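Local coordinates for fatty acid-binding protein TM_1468 (Thermotoga maritima, PDB 1VPV) that binds long-chain fatty acids such as palmitate and may take part in lipid transport or fatty acid metabolism, at residues 178-183 / 195-200; 81-86 / 115-120. All coordinates share one frame; numbering follows the deposited sequence.

Contact 1: residues 178-183 / 195-200. With PO4 (phosphate ion), chain C.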
loop_
_atom_site.group_PDB
_atom_site.type_symbol
_atom_site.label_atom_id
_atom_site.label_comp_id
_atom_site.label_asym_id
_atom_site.label_seq_id
_atom_site.Cartn_x
_atom_site.Cartn_y
_atom_site.Cartn_z
ATOM N N ASN A 178 -18.358 3.892 1.961
ATOM C CA ASN A 178 -18.793 4.656 3.114
ATOM C C ASN A 178 -17.683 5.589 3.577
ATOM O O ASN A 178 -16.753 5.197 4.343
ATOM C CB ASN A 178 -19.274 3.712 4.237
ATOM C CG ASN A 178 -19.616 4.465 5.486
ATOM O OD1 ASN A 178 -19.418 5.681 5.544
ATOM N ND2 ASN A 178 -20.111 3.783 6.483
ATOM N N PHE A 179 -17.800 6.847 3.167
ATOM C CA PHE A 179 -16.700 7.831 3.322
ATOM C C PHE A 179 -16.349 8.143 4.748
ATOM O O PHE A 179 -15.283 8.674 5.010
ATOM C CB PHE A 179 -17.077 9.155 2.654
ATOM C CG PHE A 179 -15.914 10.061 2.361
ATOM C CD1 PHE A 179 -14.834 9.622 1.612
ATOM C CD2 PHE A 179 -15.935 11.397 2.779
ATOM C CE1 PHE A 179 -13.752 10.492 1.309
ATOM C CE2 PHE A 179 -14.879 12.269 2.468
ATOM C CZ PHE A 179 -13.784 11.803 1.747
ATOM N N ASP A 180 -17.288 7.890 5.654
ATOM C CA ASP A 180 -17.104 8.144 7.081
ATOM C C ASP A 180 -15.876 7.525 7.716
ATOM O O ASP A 180 -15.336 8.069 8.655
ATOM C CB ASP A 180 -18.316 7.656 7.851
ATOM C CG ASP A 180 -19.488 8.577 7.710
ATOM O OD1 ASP A 180 -19.255 9.761 7.391
ATOM O OD2 ASP A 180 -20.633 8.134 7.946
ATOM N N TYR A 181 -15.440 6.386 7.220
ATOM C CA TYR A 181 -14.224 5.763 7.713
ATOM C C TYR A 181 -13.003 6.637 7.455
ATOM O O TYR A 181 -12.230 6.940 8.384
ATOM C CB TYR A 181 -14.042 4.410 7.070
ATOM C CG TYR A 181 -14.945 3.299 7.612
ATOM C CD1 TYR A 181 -16.176 3.034 7.048
ATOM C CD2 TYR A 181 -14.507 2.460 8.631
ATOM C CE1 TYR A 181 -16.965 1.992 7.523
ATOM C CE2 TYR A 181 -15.288 1.429 9.100
ATOM C CZ TYR A 181 -16.508 1.209 8.556
ATOM O OH TYR A 181 -17.279 0.201 9.033
ATOM N N LEU A 182 -12.825 7.062 6.208
ATOM C CA LEU A 182 -11.712 7.962 5.887
ATOM C C LEU A 182 -11.783 9.270 6.682
ATOM O O LEU A 182 -10.770 9.766 7.205
ATOM C CB LEU A 182 -11.685 8.257 4.396
ATOM C CG LEU A 182 -11.065 7.146 3.544
ATOM C CD1 LEU A 182 -11.307 7.436 2.083
ATOM C CD2 LEU A 182 -9.560 7.121 3.799
ATOM N N VAL A 183 -12.989 9.817 6.798
ATOM C CA VAL A 183 -13.156 11.038 7.545
ATOM C C VAL A 183 -12.772 10.805 9.001
ATOM O O VAL A 183 -12.044 11.626 9.553
ATOM C CB VAL A 183 -14.559 11.653 7.398
ATOM C CG1 VAL A 183 -14.730 12.830 8.339
ATOM C CG2 VAL A 183 -14.778 12.158 5.955
ATOM N N VAL A 195 -18.157 15.080 0.709
ATOM C CA VAL A 195 -18.982 13.927 0.448
ATOM C C VAL A 195 -19.885 13.742 1.681
ATOM O O VAL A 195 -19.384 13.810 2.850
ATOM C CB VAL A 195 -18.107 12.706 0.309
ATOM C CG1 VAL A 195 -18.970 11.414 0.185
ATOM C CG2 VAL A 195 -17.034 12.926 -0.852
ATOM N N GLY A 196 -21.194 13.569 1.415
ATOM C CA GLY A 196 -22.201 13.215 2.431
ATOM C C GLY A 196 -22.745 11.816 2.153
ATOM O O GLY A 196 -22.003 10.958 1.694
ATOM N N ASN A 197 -24.033 11.573 2.391
ATOM C CA ASN A 197 -24.599 10.229 2.229
ATOM C C ASN A 197 -25.724 10.133 1.181
ATOM O O ASN A 197 -26.631 10.926 1.175
ATOM C CB ASN A 197 -25.076 9.657 3.588
ATOM C CG ASN A 197 -23.947 8.912 4.377
ATOM O OD1 ASN A 197 -23.122 8.186 3.803
ATOM N ND2 ASN A 197 -23.938 9.092 5.699
ATOM N N LEU A 198 -25.602 9.131 0.300
ATOM C CA LEU A 198 -26.563 8.771 -0.741
ATOM C C LEU A 198 -26.522 7.234 -0.974
ATOM O O LEU A 198 -25.454 6.631 -0.979
ATOM C CB LEU A 198 -26.176 9.459 -2.066
ATOM N N LEU A 199 -27.676 6.621 -1.196
ATOM C CA LEU A 199 -27.777 5.186 -1.522
ATOM C C LEU A 199 -26.913 4.765 -2.711
ATOM O O LEU A 199 -27.027 5.337 -3.806
ATOM C CB LEU A 199 -29.226 4.784 -1.843
ATOM C CG LEU A 199 -30.153 4.687 -0.641
ATOM C CD1 LEU A 199 -31.610 4.578 -1.046
ATOM C CD2 LEU A 199 -29.741 3.499 0.222
ATOM N N LYS A 200 -26.075 3.747 -2.475
ATOM C CA LYS A 200 -25.267 3.143 -3.495
ATOM C C LYS A 200 -24.115 4.014 -3.955
ATOM O O LYS A 200 -23.454 3.676 -4.941
ATOM C CB LYS A 200 -26.119 2.729 -4.697
ATOM C CG LYS A 200 -27.441 2.073 -4.353
ATOM C CD LYS A 200 -27.338 0.855 -3.434
ATOM C CE LYS A 200 -27.149 -0.470 -4.179
ATOM N NZ LYS A 200 -25.748 -0.875 -4.276
HETATM P P PO4 C . -24.434 -0.770 -0.937
HETATM O O1 PO4 C . -24.787 -2.229 -1.012
HETATM O O2 PO4 C . -25.564 -0.202 -0.159
HETATM O O3 PO4 C . -24.301 -0.186 -2.306
HETATM O O4 PO4 C . -23.169 -0.568 -0.165
#
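Phe179 and Val195 meet through apolar side chains alone, Phe179 from the turn that opens helix 180-185 and Val195 from the irregular chain after it. Followed outward, the phenylalanine first sets its CB 3.8 Å from Val195 CG1. Its CG then lies about equally far from CG1 and CB of the valine. At CD2 the approach is closest, 3.5 Å to Val195 CB, and CE2 lies under the second methyl, CG2. That methyl stands over one ring face, 4.1 Å from the centroid and 15° off the ring normal, a CH-pi contact displaced toward the rim. With CG anti to the backbone N (chi1 -161°), the ring reaches across to the valine, and the two side chains cross at about a right angle. With an alanine here in place of Phe179 the ring is gone, and Val195 would probably lose the face it packs on, opening a gap beside Val203. Asn178 OD1 caps the turn by accepting from Asp180 N at 3.1 Å, the donor tilted 32° from the carbonyl plane. Farther along, Lys200 NZ bonds O3 of a phosphate, probably from the crystallisation liquor, which Arg202 also holds. Phe179 and Val195 both rest on Val203 of strand 201-208, while Pro214 and Lys217 of strand 211-219 touch Phe179 and Val195 respectively, so helix start and loop lie together over the sheet edge these strands form.

Contact 2: residues 81-86 / 115-120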
loop_
_atom_site.group_PDB
_atom_site.type_symbol
_atom_site.label_atom_id
_atom_site.label_comp_id
_atom_site.label_asym_id
_atom_site.label_seq_id
_atom_site.Cartn_x
_atom_site.Cartn_y
_atom_site.Cartn_z
ATOM N N GLU A 81 11.774 2.166 18.342
ATOM C CA GLU A 81 12.289 0.908 18.883
ATOM C C GLU A 81 11.903 -0.305 18.028
ATOM O O GLU A 81 12.731 -1.191 17.811
ATOM C CB GLU A 81 11.788 0.718 20.327
ATOM C CG GLU A 81 12.321 -0.498 21.055
ATOM N N ASP A 82 10.652 -0.360 17.569
ATOM C CA ASP A 82 10.167 -1.469 16.732
ATOM C C ASP A 82 11.027 -1.564 15.474
ATOM O O ASP A 82 11.358 -2.664 15.010
ATOM C CB ASP A 82 8.724 -1.230 16.287
ATOM C CG ASP A 82 7.690 -1.487 17.392
ATOM O OD1 ASP A 82 8.007 -2.078 18.428
ATOM O OD2 ASP A 82 6.506 -1.141 17.201
ATOM N N PHE A 83 11.357 -0.404 14.907
ATOM C CA PHE A 83 12.273 -0.344 13.773
ATOM C C PHE A 83 13.711 -0.791 14.125
ATOM O O PHE A 83 14.313 -1.557 13.338
ATOM C CB PHE A 83 12.286 1.046 13.120
ATOM C CG PHE A 83 11.186 1.247 12.097
ATOM C CD1 PHE A 83 11.273 0.661 10.853
ATOM C CD2 PHE A 83 10.072 2.040 12.386
ATOM C CE1 PHE A 83 10.236 0.812 9.908
ATOM C CE2 PHE A 83 9.061 2.229 11.452
ATOM C CZ PHE A 83 9.136 1.616 10.206
ATOM N N LYS A 84 14.260 -0.276 15.241
ATOM C CA LYS A 84 15.599 -0.655 15.706
ATOM C C LYS A 84 15.718 -2.168 15.820
ATOM O O LYS A 84 16.680 -2.755 15.348
ATOM C CB LYS A 84 15.913 -0.086 17.101
ATOM C CG LYS A 84 16.734 1.169 17.149
ATOM C CD LYS A 84 17.249 1.447 18.574
ATOM C CE LYS A 84 18.343 0.444 19.034
ATOM N NZ LYS A 84 19.047 0.837 20.311
ATOM N N LYS A 85 14.747 -2.790 16.473
ATOM C CA LYS A 85 14.811 -4.236 16.708
ATOM C C LYS A 85 14.872 -5.016 15.397
ATOM O O LYS A 85 15.725 -5.883 15.249
ATOM C CB LYS A 85 13.674 -4.715 17.623
ATOM C CG LYS A 85 13.850 -4.227 19.077
ATOM C CD LYS A 85 12.798 -4.766 20.052
ATOM N N ARG A 86 14.004 -4.697 14.450
ATOM C CA ARG A 86 14.076 -5.303 13.118
ATOM C C ARG A 86 15.442 -5.087 12.446
ATOM O O ARG A 86 16.036 -6.053 11.934
ATOM C CB ARG A 86 12.972 -4.787 12.178
ATOM C CG ARG A 86 11.552 -5.059 12.627
ATOM C CD ARG A 86 10.846 -6.114 11.790
ATOM N NE ARG A 86 9.548 -6.488 12.380
ATOM C CZ ARG A 86 8.690 -7.352 11.848
ATOM N NH1 ARG A 86 8.956 -7.946 10.700
ATOM N NH2 ARG A 86 7.549 -7.613 12.458
ATOM N N VAL A 115 13.350 6.490 10.046
ATOM C CA VAL A 115 14.548 7.305 9.837
ATOM C C VAL A 115 15.266 7.510 11.133
ATOM O O VAL A 115 16.492 7.453 11.169
ATOM C CB VAL A 115 14.250 8.696 9.178
ATOM C CG1 VAL A 115 15.475 9.609 9.212
ATOM C CG2 VAL A 115 13.834 8.513 7.756
ATOM N N LEU A 116 14.508 7.756 12.199
ATOM C CA LEU A 116 15.132 7.958 13.507
ATOM C C LEU A 116 15.817 6.662 13.925
ATOM O O LEU A 116 16.935 6.682 14.458
ATOM C CB LEU A 116 14.122 8.428 14.556
ATOM C CG LEU A 116 13.536 9.838 14.350
ATOM C CD1 LEU A 116 12.359 10.109 15.292
ATOM C CD2 LEU A 116 14.588 10.891 14.539
ATOM N N ALA A 117 15.160 5.528 13.645
ATOM C CA ALA A 117 15.713 4.234 14.052
ATOM C C ALA A 117 17.033 3.992 13.312
ATOM O O ALA A 117 17.952 3.433 13.883
ATOM C CB ALA A 117 14.735 3.138 13.805
ATOM N N SER A 118 17.134 4.471 12.063
ATOM C CA SER A 118 18.358 4.264 11.246
ATOM C C SER A 118 19.608 4.912 11.839
ATOM O O SER A 118 20.734 4.491 11.543
ATOM C CB SER A 118 18.187 4.811 9.833
ATOM O OG SER A 118 18.175 6.236 9.836
ATOM N N LYS A 119 19.404 5.952 12.641
ATOM C CA LYS A 119 20.516 6.653 13.292
ATOM C C LYS A 119 21.005 5.939 14.539
ATOM O O LYS A 119 22.080 6.247 15.018
ATOM C CB LYS A 119 20.126 8.097 13.626
ATOM C CG LYS A 119 19.624 8.844 12.383
ATOM C CD LYS A 119 19.767 10.348 12.491
ATOM C CE LYS A 119 19.388 10.995 11.181
ATOM N NZ LYS A 119 20.250 12.186 10.904
ATOM N N GLU A 120 20.245 4.973 15.051
ATOM C CA GLU A 120 20.661 4.253 16.258
ATOM C C GLU A 120 21.289 2.878 16.034
ATOM O O GLU A 120 21.427 2.125 16.976
ATOM C CB GLU A 120 19.463 4.135 17.188
ATOM C CG GLU A 120 18.912 5.507 17.595
ATOM C CD GLU A 120 18.358 5.536 19.012
ATOM O OE1 GLU A 120 17.816 4.511 19.484
ATOM O OE2 GLU A 120 18.461 6.595 19.663
#
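Helices 80-92 and 110-118 come close where the CA atoms of Lys84 and Ala117 are 5.2 Å apart, a close approach consistent with the small side chain of Ala117. Ala117 directs its methyl at the facing helix, where CB meets Phe83 CB at 3.3 Å and lies 3.7 Å from Lys84 N, so it touches backbone as well as side chain. Beyond CB the phenylalanine turns off: its ring leads away from residues 115-120 and packs instead on Thr110, Ser113 and Ala114, earlier turns of the same helix. Lys84 and Glu120 meet on the more exposed side, their side chains crossing at about a right angle. Lys84 CG and CD pass Glu120 CB, and CD comes 3.2 Å from Glu120 OE1. A bend at chi3 (70°) turns CE aside after CD, and Lys84 NZ stays 4.0 Å from Glu120 OE1, a long salt bridge whose attraction is probably modest. Glu120 N bonds to Ala117 O at 3.0 Å. Helix 80-92 also lies against strand 35-43, with Phe83 and Asp82 on Ile38, Asp82 bonded to Tyr41 and Arg86 paired with Asp36. Val115 and Ser118 face Val127 and Val125 of strand 125-129, so both helices pack on the sheet that holds strands 35-43 and 125-129.

From the N terminus the chain lays down strands 15-20 and 35-43 of the first sheet, then reaches contact 2. Residues 115-120 return to residues 81-86 after 28 intervening residues that include strand 97-102, so this contact closes a helix-strand-helix excursion and joins two helices on that sheet. Contact 1 opens only after contact 2 is complete, so the two follow in series. It closes a much shorter loop of 11 residues, joining the start of helix 180-185 to the loop before strand 201-208 at the second sheet. Their centres lie 38 Å apart, and bound palmitate is about 10 Å from the side chain of Phe179 and 9 Å from that of Phe83.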